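Local coordinates for protein kcn28 (PDB 6J31) that adopts the two-domain GT-B fold and holds (2E,2'E)-3,3'-(1,2-phenylene)di(prop-2-enoic acid) in a pocket drawn from both domains, at residues V10-R15 with L105-A110; A38-V43 with Y57-P62; P190-P195 with R375-H380; E310-G315 with S371-E376. One frame throughout, in Å; residues are numbered along the deposited sequence.

In the fold
The four contacts fall into two pairs in different parts of the chain. Contacts 1 and 2 share the seven-stranded parallel sheet of the N-terminal domain. Contact 2 is nested along the chain inside the loop that contact 1 closes, and the two meet where Ser11 faces Ala38 and Tyr57, their centres about 10 Å apart. Contacts 3 and 4 come later in sequence, both use helix 364-378, and touch through Phe192 and Leu312 with centres about 9 Å apart. Contact 4 stays inside the C-terminal domain, whereas contact 3 ties it to the N-terminal one. The two pairs do not touch: the nearest atoms of contacts 1 and 3 are about 10 Å apart.

Contact 1: V10-R15 with L105-A110; sequences VSVPSR and LYDVLA. With BG9 ((2E,2'E)-3,3'-(1,2-phenylene)di(prop-2-enoic acid)), chain I.
Val10 and Tyr106 pair as neighbours on parallel strands, their CA atoms 4.6 Å apart. Val10 N donates to Leu105 O at 2.7 Å, a somewhat bent bond (N-H...O 140°), and Val10 O accepts from Asp107 N at 2.9 Å in a much straighter one. The CA-H of Tyr106 also points at Val10 O. Val10 and Tyr106 send their side chains to the same face of the sheet, and there Val10 CG1 rests on Ala110 CB at 3.7 Å. This is the C-terminal edge of the central strands of a Rossmann-like sheet, where the chain leaves strands 6-10 and 103-107 and the ligand pocket begins. Asp107 opens the turn: OD2 takes Leu109 N at 2.8 Å from above the carboxylate plane, closing an Asx turn, while OD1 is bonded to His17 ND1. Asp107 CB lies 3.3 Å from Ser11 OG, a packing contact; the Ser11 hydroxyl has its polar partner in His17 O. Further along, Val12 crosses Leu109 at about a right angle and sets CG1 against Leu109 CB. The outer end of Leu109 turns to the ligand, CD2 lying 3.9 Å from C7 of BG9, and Val108 CG1 approaches C1 on its phenylene ring.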
# COMPACT_ATOMS: atom_id res chain seq x y z
N VAL A 10 -3.46 4.09 -14.91
CA VAL A 10 -4.62 3.26 -14.64
C VAL A 10 -4.46 2.65 -13.25
O VAL A 10 -3.39 2.12 -12.92
CB VAL A 10 -4.80 2.14 -15.69
CG1 VAL A 10 -6.14 1.43 -15.50
CG2 VAL A 10 -4.68 2.69 -17.11
N SER A 11 -5.51 2.72 -12.44
CA SER A 11 -5.48 2.10 -11.12
C SER A 11 -6.88 1.62 -10.78
O SER A 11 -7.77 1.58 -11.64
CB SER A 11 -4.93 3.04 -10.05
OG SER A 11 -4.69 2.32 -8.85
N VAL A 12 -7.07 1.24 -9.53
CA VAL A 12 -8.32 0.67 -9.05
C VAL A 12 -8.77 1.48 -7.84
O VAL A 12 -7.96 2.17 -7.20
CB VAL A 12 -8.16 -0.83 -8.69
CG1 VAL A 12 -7.64 -1.60 -9.89
CG2 VAL A 12 -7.23 -0.98 -7.50
N PRO A 13 -10.06 1.41 -7.49
CA PRO A 13 -10.55 2.20 -6.35
C PRO A 13 -10.16 1.68 -4.98
O PRO A 13 -10.37 2.39 -3.99
CB PRO A 13 -12.08 2.16 -6.54
CG PRO A 13 -12.32 0.87 -7.24
CD PRO A 13 -11.16 0.72 -8.18
N SER A 14 -9.59 0.47 -4.87
CA SER A 14 -9.17 -0.05 -3.58
C SER A 14 -8.18 0.90 -2.92
O SER A 14 -7.34 1.52 -3.59
CB SER A 14 -8.55 -1.44 -3.74
OG SER A 14 -9.44 -2.32 -4.40
N ARG A 15 -8.26 1.02 -1.59
CA ARG A 15 -7.63 2.15 -0.92
C ARG A 15 -6.11 2.09 -0.94
O ARG A 15 -5.45 3.14 -1.00
CB ARG A 15 -8.13 2.27 0.53
CG ARG A 15 -7.86 3.65 1.11
CD ARG A 15 -8.21 4.70 0.06
NE ARG A 15 -7.39 5.91 0.11
CZ ARG A 15 -6.25 6.09 -0.56
NH1 ARG A 15 -5.77 5.12 -1.33
NH2 ARG A 15 -5.59 7.23 -0.45
N LEU A 105 0.91 3.66 -17.60
CA LEU A 105 1.28 3.40 -16.22
C LEU A 105 0.11 2.70 -15.55
O LEU A 105 -1.03 3.12 -15.72
CB LEU A 105 1.60 4.70 -15.46
CG LEU A 105 2.63 5.68 -16.03
CD1 LEU A 105 2.86 6.81 -15.02
CD2 LEU A 105 3.93 4.99 -16.42
N TYR A 106 0.39 1.63 -14.81
CA TYR A 106 -0.71 0.89 -14.21
C TYR A 106 -0.34 0.33 -12.84
O TYR A 106 0.74 -0.22 -12.65
CB TYR A 106 -1.17 -0.26 -15.13
CG TYR A 106 -0.13 -1.33 -15.37
CD1 TYR A 106 0.89 -1.16 -16.29
CD2 TYR A 106 -0.19 -2.54 -14.68
CE1 TYR A 106 1.84 -2.15 -16.51
CE2 TYR A 106 0.74 -3.53 -14.88
CZ TYR A 106 1.75 -3.33 -15.79
OH TYR A 106 2.67 -4.33 -15.99
N ASP A 107 -1.27 0.46 -11.91
CA ASP A 107 -1.16 -0.19 -10.62
C ASP A 107 -1.16 -1.71 -10.80
O ASP A 107 -1.56 -2.23 -11.84
CB ASP A 107 -2.33 0.24 -9.73
CG ASP A 107 -2.39 -0.51 -8.43
OD1 ASP A 107 -1.63 -0.17 -7.51
OD2 ASP A 107 -3.17 -1.49 -8.36
N VAL A 108 -0.70 -2.42 -9.76
CA VAL A 108 -0.58 -3.88 -9.83
C VAL A 108 -1.90 -4.53 -10.21
O VAL A 108 -1.94 -5.51 -10.97
CB VAL A 108 -0.06 -4.44 -8.49
CG1 VAL A 108 0.17 -5.95 -8.58
CG2 VAL A 108 1.20 -3.75 -8.07
N LEU A 109 -3.01 -4.00 -9.70
CA LEU A 109 -4.33 -4.56 -9.98
C LEU A 109 -4.93 -4.04 -11.27
O LEU A 109 -6.02 -4.47 -11.65
CB LEU A 109 -5.28 -4.27 -8.81
CG LEU A 109 -4.91 -4.88 -7.45
CD1 LEU A 109 -5.97 -4.59 -6.40
CD2 LEU A 109 -4.70 -6.37 -7.56
N ALA A 110 -4.23 -3.15 -11.98
CA ALA A 110 -4.70 -2.61 -13.25
C ALA A 110 -3.94 -3.19 -14.43
O ALA A 110 -3.77 -2.54 -15.47
CB ALA A 110 -4.60 -1.08 -13.24
C1 BG9 I . 0.32 -7.12 -4.89
C2 BG9 I . -0.47 -8.26 -4.76
C3 BG9 I . -1.81 -8.15 -4.40
C4 BG9 I . -2.37 -6.88 -4.18
C5 BG9 I . -1.58 -5.74 -4.31
C6 BG9 I . -0.24 -5.86 -4.67
C7 BG9 I . -3.86 -6.73 -3.78
C8 BG9 I . -4.23 -6.66 -2.50
C9 BG9 I . -5.72 -6.50 -2.14
C10 BG9 I . -2.65 -9.44 -4.27
C11 BG9 I . -2.02 -10.60 -4.08
C12 BG9 I . -2.82 -11.90 -3.96
O2 BG9 I . -2.51 -12.84 -4.61
O3 BG9 I . -6.30 -7.78 -2.02

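Contact 2: A38-V43 with Y57-P62; sequences ANDPSV and YTSALP
An Asx turn on Asp40, just past strand 34-39 of the N-terminal Rossmann-like sheet, receives the loop that leaves the neighbouring edge strand 53-56 at Tyr57. Asp40 OD1 serves the turn itself. Its anti lone pair takes Ser42 N at 2.8 Å, and Ser42 OG donates to the same oxygen from above the carboxylate plane. The other oxygen reaches across: Asp40 OD2 accepts Ser59 N on its own anti lone pair at 2.9 Å, nearly straight at 163°. Four bonds thus grip the carboxylate, counting a water that donates to OD2 and also to Ser59 O, which would fix its rotation. The backbones meet just before this, where Tyr57 N donates to Asn39 O in a long bond of 3.3 Å and the CA-H of Asp40 points at Tyr57 O. The phenol ring of Tyr57 lies against the strand end, with Asp40 N over one face toward the rim, Ala38 O at the edge in the ring plane, and its hydroxyl bonded to Ser11 O. Asp40 N is itself held by Asn39 OD1 at 2.7 Å, in the plane of that amide and on a lone pair. Within segment 57-62, Ser59 OG accepts Leu61 N at 3.0 Å, an ST turn.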
# COMPACT_ATOMS: atom_id res chain seq x y z
N ALA A 38 -7.22 6.69 -15.50
CA ALA A 38 -8.39 5.84 -15.57
C ALA A 38 -8.62 5.18 -14.21
O ALA A 38 -7.73 4.50 -13.69
CB ALA A 38 -8.23 4.78 -16.66
N ASN A 39 -9.80 5.40 -13.65
CA ASN A 39 -10.16 4.78 -12.38
C ASN A 39 -11.67 4.87 -12.20
O ASN A 39 -12.36 5.57 -12.95
CB ASN A 39 -9.42 5.44 -11.22
CG ASN A 39 -9.12 4.46 -10.10
OD1 ASN A 39 -9.90 3.53 -9.85
ND2 ASN A 39 -7.99 4.64 -9.44
N ASP A 40 -12.16 4.15 -11.20
CA ASP A 40 -13.59 4.16 -10.90
C ASP A 40 -14.01 5.55 -10.43
O ASP A 40 -13.25 6.24 -9.74
CB ASP A 40 -13.90 3.11 -9.83
CG ASP A 40 -15.40 2.93 -9.61
OD1 ASP A 40 -16.02 3.82 -8.99
OD2 ASP A 40 -15.95 1.89 -10.04
N PRO A 41 -15.21 6.01 -10.80
CA PRO A 41 -15.64 7.35 -10.37
C PRO A 41 -15.74 7.51 -8.86
O PRO A 41 -15.74 8.65 -8.38
CB PRO A 41 -17.02 7.50 -11.04
CG PRO A 41 -16.97 6.58 -12.21
CD PRO A 41 -16.16 5.41 -11.74
N SER A 42 -15.78 6.42 -8.10
CA SER A 42 -15.86 6.56 -6.65
C SER A 42 -14.65 7.28 -6.06
O SER A 42 -14.74 7.80 -4.95
CB SER A 42 -16.02 5.18 -6.01
OG SER A 42 -14.89 4.37 -6.26
N VAL A 43 -13.54 7.33 -6.79
CA VAL A 43 -12.32 7.97 -6.29
C VAL A 43 -11.98 9.16 -7.17
O VAL A 43 -10.81 9.53 -7.32
CB VAL A 43 -11.16 6.97 -6.21
CG1 VAL A 43 -11.49 5.87 -5.21
CG2 VAL A 43 -10.84 6.38 -7.60
N TYR A 57 -14.11 4.50 -15.48
CA TYR A 57 -14.54 3.17 -15.85
C TYR A 57 -15.17 2.53 -14.62
O TYR A 57 -14.87 2.90 -13.49
CB TYR A 57 -13.39 2.31 -16.40
CG TYR A 57 -12.47 1.71 -15.34
CD1 TYR A 57 -12.80 0.53 -14.69
CD2 TYR A 57 -11.28 2.34 -14.99
CE1 TYR A 57 -11.98 -0.01 -13.72
CE2 TYR A 57 -10.45 1.80 -14.02
CZ TYR A 57 -10.80 0.62 -13.39
OH TYR A 57 -9.99 0.07 -12.43
N THR A 58 -16.05 1.56 -14.86
CA THR A 58 -16.78 0.90 -13.78
C THR A 58 -15.96 -0.28 -13.27
O THR A 58 -15.69 -1.23 -14.01
CB THR A 58 -18.15 0.45 -14.25
OG1 THR A 58 -18.92 1.59 -14.66
CG2 THR A 58 -18.89 -0.29 -13.14
N SER A 59 -15.57 -0.20 -12.00
CA SER A 59 -14.82 -1.27 -11.36
C SER A 59 -15.76 -2.35 -10.86
O SER A 59 -16.87 -2.07 -10.40
CB SER A 59 -14.00 -0.72 -10.19
OG SER A 59 -13.40 -1.76 -9.45
N ALA A 60 -15.32 -3.60 -10.96
CA ALA A 60 -16.02 -4.72 -10.37
C ALA A 60 -15.51 -5.06 -8.98
O ALA A 60 -16.05 -5.96 -8.34
CB ALA A 60 -15.92 -5.96 -11.28
N LEU A 61 -14.45 -4.37 -8.51
CA LEU A 61 -13.97 -4.61 -7.15
C LEU A 61 -14.88 -3.92 -6.15
O LEU A 61 -15.26 -2.76 -6.35
CB LEU A 61 -12.53 -4.11 -6.99
CG LEU A 61 -11.48 -4.70 -7.93
CD1 LEU A 61 -10.11 -4.12 -7.64
CD2 LEU A 61 -11.45 -6.21 -7.83
N PRO A 62 -15.24 -4.59 -5.05
CA PRO A 62 -16.16 -4.04 -4.05
C PRO A 62 -15.51 -2.98 -3.15
O PRO A 62 -14.60 -3.31 -2.39
CB PRO A 62 -16.57 -5.27 -3.24
CG PRO A 62 -15.38 -6.18 -3.34
CD PRO A 62 -14.85 -5.98 -4.73
O HOH W 1 -18.31 0.36 -9.47

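Contact 3: P190-P195 with R375-H380; sequences PRFLQP and RELRAH
A chi1 of -82° sets CG of His380 anti to its carbonyl carbon and beside its backbone N, and the imidazole that follows lies flat against Pro190. In Phe192 a chi1 of 62° puts CG between the backbone N and the carbonyl carbon. The CB of Phe192 points toward helix 364-378, and the ring meets Glu376 and Leu377 there through CD2, CE2 and CZ. Pro190 touches both rings. Its CA sits 3.7 Å from the centroid of the His380 ring, almost on the normal, a CH-pi contact over the centre of the face, while its CG stands over one face of the Phe192 ring, offset toward the rim. Pro190 CG also meets Leu377 CD2 at 3.7 Å, and Leu377 CG comes 4.0 Å from Phe192 CZ, those two side chains crossing at about a right angle. Glu376 OE1 approaches Phe192 CD2, with carboxylate and ring planes 80° apart. His380 ND1 donates to Glu376 O at 3.3 Å, which steadies the ring against the last turn of its own helix, and NE2 lies 2.9 Å from Arg191 N. Here the loop after strand 185-187 of the N-terminal domain meets the end of a C-terminal-domain helix, consistent with the GT-B arrangement in which the chain's end crosses back to the N-terminal domain; His380 also touches Phe207 on strand 205-207. The Arg191 guanidinium is salt-bridged to Glu202, but its NE is 4.1 Å from His380 NE2, and so near a positive charge would be expected to disfavour a charged imidazole.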
# COMPACT_ATOMS: atom_id res chain seq x y z
N PRO A 190 11.17 1.15 -0.28
CA PRO A 190 12.63 0.99 -0.23
C PRO A 190 13.02 -0.48 -0.27
O PRO A 190 12.23 -1.36 0.06
CB PRO A 190 13.02 1.63 1.11
CG PRO A 190 11.78 1.54 1.94
CD PRO A 190 10.63 1.67 0.99
N ARG A 191 14.27 -0.73 -0.67
CA ARG A 191 14.71 -2.12 -0.78
C ARG A 191 14.68 -2.83 0.57
O ARG A 191 14.47 -4.05 0.62
CB ARG A 191 16.11 -2.19 -1.42
CG ARG A 191 17.28 -1.97 -0.46
CD ARG A 191 18.67 -2.15 -1.11
NE ARG A 191 18.82 -1.48 -2.40
CZ ARG A 191 18.68 -2.08 -3.58
NH1 ARG A 191 18.39 -3.38 -3.64
NH2 ARG A 191 18.82 -1.39 -4.70
N PHE A 192 14.87 -2.10 1.67
CA PHE A 192 14.86 -2.76 2.97
C PHE A 192 13.45 -3.15 3.43
O PHE A 192 13.33 -3.80 4.48
CB PHE A 192 15.55 -1.89 4.04
CG PHE A 192 14.90 -0.56 4.29
CD1 PHE A 192 13.73 -0.46 5.04
CD2 PHE A 192 15.49 0.61 3.84
CE1 PHE A 192 13.14 0.76 5.28
CE2 PHE A 192 14.90 1.84 4.08
CZ PHE A 192 13.73 1.92 4.81
N LEU A 193 12.40 -2.77 2.70
CA LEU A 193 11.05 -3.24 2.95
C LEU A 193 10.59 -4.28 1.94
O LEU A 193 9.42 -4.68 1.96
CB LEU A 193 10.06 -2.07 2.97
CG LEU A 193 10.16 -1.09 4.14
CD1 LEU A 193 9.03 -0.06 4.12
CD2 LEU A 193 10.20 -1.85 5.46
N GLN A 194 11.49 -4.75 1.08
CA GLN A 194 11.18 -5.77 0.09
C GLN A 194 11.71 -7.10 0.56
O GLN A 194 12.94 -7.26 0.66
CB GLN A 194 11.78 -5.41 -1.27
CG GLN A 194 11.80 -6.56 -2.28
CD GLN A 194 10.42 -6.85 -2.87
OE1 GLN A 194 9.77 -5.96 -3.42
NE2 GLN A 194 9.98 -8.09 -2.77
N PRO A 195 10.87 -8.08 0.85
CA PRO A 195 11.38 -9.40 1.22
C PRO A 195 12.11 -10.02 0.04
O PRO A 195 11.71 -9.87 -1.12
CB PRO A 195 10.11 -10.19 1.58
CG PRO A 195 9.05 -9.17 1.80
CD PRO A 195 9.40 -8.00 0.94
N ARG A 375 17.55 8.16 6.52
CA ARG A 375 18.48 8.54 5.46
C ARG A 375 18.45 7.52 4.34
O ARG A 375 18.48 7.89 3.16
CB ARG A 375 19.90 8.72 5.96
CG ARG A 375 20.70 9.58 4.93
CD ARG A 375 22.15 9.79 5.33
NE ARG A 375 22.69 8.46 5.76
CZ ARG A 375 23.08 8.18 7.02
NH1 ARG A 375 22.93 9.10 7.95
NH2 ARG A 375 23.47 6.96 7.37
N GLU A 376 18.40 6.24 4.69
CA GLU A 376 18.30 5.20 3.67
C GLU A 376 17.02 5.35 2.86
O GLU A 376 17.02 5.10 1.65
CB GLU A 376 18.34 3.81 4.30
CG GLU A 376 19.73 3.31 4.61
CD GLU A 376 19.69 1.92 5.19
OE1 GLU A 376 19.25 0.99 4.48
OE2 GLU A 376 20.11 1.75 6.35
N LEU A 377 15.94 5.78 3.51
CA LEU A 377 14.64 5.83 2.85
C LEU A 377 14.67 6.82 1.67
O LEU A 377 14.27 6.47 0.55
CB LEU A 377 13.56 6.20 3.86
CG LEU A 377 12.21 5.49 3.75
CD1 LEU A 377 11.08 6.23 4.46
CD2 LEU A 377 11.85 5.23 2.33
N ARG A 378 15.13 8.05 1.91
CA ARG A 378 15.09 9.05 0.85
C ARG A 378 16.04 8.71 -0.30
O ARG A 378 15.80 9.16 -1.43
CB ARG A 378 15.41 10.45 1.39
CG ARG A 378 16.87 10.89 1.28
CD ARG A 378 17.68 10.65 2.54
NE ARG A 378 17.22 11.45 3.67
CZ ARG A 378 17.95 12.38 4.28
NH1 ARG A 378 19.18 12.66 3.86
NH2 ARG A 378 17.44 13.05 5.30
N ALA A 379 17.08 7.93 -0.04
CA ALA A 379 18.14 7.67 -1.00
C ALA A 379 17.70 6.80 -2.18
O ALA A 379 18.50 6.57 -3.09
CB ALA A 379 19.33 7.00 -0.30
N HIS A 380 16.46 6.32 -2.19
CA HIS A 380 15.99 5.48 -3.28
C HIS A 380 15.53 6.27 -4.50
O HIS A 380 15.27 5.67 -5.55
CB HIS A 380 14.86 4.57 -2.79
CG HIS A 380 15.35 3.35 -2.08
ND1 HIS A 380 15.70 3.35 -0.75
CD2 HIS A 380 15.57 2.09 -2.53
CE1 HIS A 380 16.11 2.14 -0.41
NE2 HIS A 380 16.04 1.36 -1.47

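Contact 4: E310-G315 with S371-E376; sequences EGLFSG and SGLRRE
The guanidinium of Arg374 is met obliquely by Phe313 O; it is the methylenes leading to this flat group that make the close contacts with the other helix. Arg374 CG lies 3.2 Å from Leu312 O, and CD lies 3.7 Å from Phe313 O. The chain runs extended through chi2 (173°), carrying CD on across the carbonyl end of helix 305-314, then bends at chi3, which swings NE out of that line. Two carbonyls at a helix C-terminus present partial negative charge, so a positively charged arginine there is probably favoured, although no hydrogen bond or salt bridge joins the two segments. Gly315 ends this helix in a Schellman motif. Its phi is positive, which by itself favours glycine; its N donates to Leu312 O at 3.1 Å and lies 4.1 Å from Arg374 CD. Leu312 O is therefore bonded within its own helix and packed by the arginine as well. On the buried side the contact is apolar: Leu312 CD2 touches Leu373 CD1 at 3.7 Å, the two side chains crossing at a slant, and Leu373 CB is a little farther off. The short helical segments cross steeply, at -107°, with axes 8.8 Å apart at closest approach. Helix 305-314 follows strand 298-301 of the six-stranded parallel sheet of the C-terminal domain, and helix 364-378 passes beside the C-terminal end of helix 305-314. Leu312 reaches further, to Phe192 and Leu193 in the loop after strand 185-187 and to Ile339 next to strand 340-342, while Phe313 turns to Leu212.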
# COMPACT_ATOMS: atom_id res chain seq x y z
N GLU A 310 4.96 5.56 6.78
CA GLU A 310 4.71 6.79 7.54
C GLU A 310 5.43 6.77 8.88
O GLU A 310 5.93 7.81 9.34
CB GLU A 310 3.21 6.99 7.73
CG GLU A 310 2.55 7.75 6.59
CD GLU A 310 1.04 7.75 6.69
OE1 GLU A 310 0.50 6.98 7.51
OE2 GLU A 310 0.40 8.53 5.96
N GLY A 311 5.50 5.60 9.53
CA GLY A 311 6.27 5.49 10.76
C GLY A 311 7.75 5.74 10.53
O GLY A 311 8.39 6.46 11.30
N LEU A 312 8.30 5.14 9.47
CA LEU A 312 9.70 5.35 9.13
C LEU A 312 9.99 6.81 8.82
O LEU A 312 10.99 7.37 9.29
CB LEU A 312 10.07 4.48 7.93
CG LEU A 312 10.24 2.99 8.18
CD1 LEU A 312 10.41 2.25 6.87
CD2 LEU A 312 11.43 2.76 9.07
N PHE A 313 9.12 7.45 8.04
CA PHE A 313 9.34 8.85 7.68
C PHE A 313 9.37 9.74 8.91
O PHE A 313 10.17 10.68 8.98
CB PHE A 313 8.25 9.30 6.70
CG PHE A 313 8.39 10.73 6.25
CD1 PHE A 313 9.33 11.08 5.29
CD2 PHE A 313 7.58 11.72 6.79
CE1 PHE A 313 9.46 12.40 4.88
CE2 PHE A 313 7.71 13.03 6.39
CZ PHE A 313 8.64 13.38 5.43
N SER A 314 8.52 9.46 9.89
CA SER A 314 8.44 10.24 11.12
C SER A 314 9.44 9.78 12.18
O SER A 314 9.52 10.41 13.24
CB SER A 314 7.03 10.18 11.69
OG SER A 314 6.10 10.76 10.79
N GLY A 315 10.18 8.71 11.93
CA GLY A 315 11.12 8.19 12.91
C GLY A 315 10.44 7.75 14.19
O GLY A 315 10.91 8.08 15.29
N SER A 371 16.89 6.91 12.64
CA SER A 371 17.54 7.99 11.91
C SER A 371 18.28 7.45 10.69
O SER A 371 18.27 8.07 9.62
CB SER A 371 18.49 8.75 12.83
OG SER A 371 17.80 9.21 13.97
N GLY A 372 18.93 6.30 10.83
CA GLY A 372 19.59 5.69 9.69
C GLY A 372 18.61 5.28 8.61
O GLY A 372 18.85 5.49 7.42
N LEU A 373 17.48 4.68 9.01
CA LEU A 373 16.48 4.28 8.03
C LEU A 373 15.86 5.47 7.32
O LEU A 373 15.49 5.38 6.15
CB LEU A 373 15.40 3.43 8.70
CG LEU A 373 15.90 2.07 9.18
CD1 LEU A 373 14.79 1.30 9.87
CD2 LEU A 373 16.47 1.28 8.01
N ARG A 374 15.73 6.61 8.02
CA ARG A 374 15.28 7.83 7.37
C ARG A 374 16.24 8.24 6.27
O ARG A 374 15.81 8.64 5.18
CB ARG A 374 15.11 8.94 8.41
CG ARG A 374 13.71 9.01 9.01
CD ARG A 374 13.59 10.01 10.16
NE ARG A 374 14.30 11.26 9.94
CZ ARG A 374 15.31 11.66 10.70
NH1 ARG A 374 15.69 10.92 11.74
NH2 ARG A 374 15.93 12.80 10.45
N ARG A 375 17.55 8.16 6.52
CA ARG A 375 18.48 8.54 5.46
C ARG A 375 18.45 7.52 4.34
O ARG A 375 18.48 7.89 3.16
CB ARG A 375 19.90 8.72 5.96
CG ARG A 375 20.70 9.58 4.93
CD ARG A 375 22.15 9.79 5.33
NE ARG A 375 22.69 8.46 5.76
CZ ARG A 375 23.08 8.18 7.02
NH1 ARG A 375 22.93 9.10 7.95
NH2 ARG A 375 23.47 6.96 7.37
N GLU A 376 18.40 6.24 4.69
CA GLU A 376 18.30 5.20 3.67
C GLU A 376 17.02 5.35 2.86
O GLU A 376 17.02 5.10 1.65
CB GLU A 376 18.34 3.81 4.30
CG GLU A 376 19.73 3.31 4.61
CD GLU A 376 19.69 1.92 5.19
OE1 GLU A 376 19.25 0.99 4.48
OE2 GLU A 376 20.11 1.75 6.35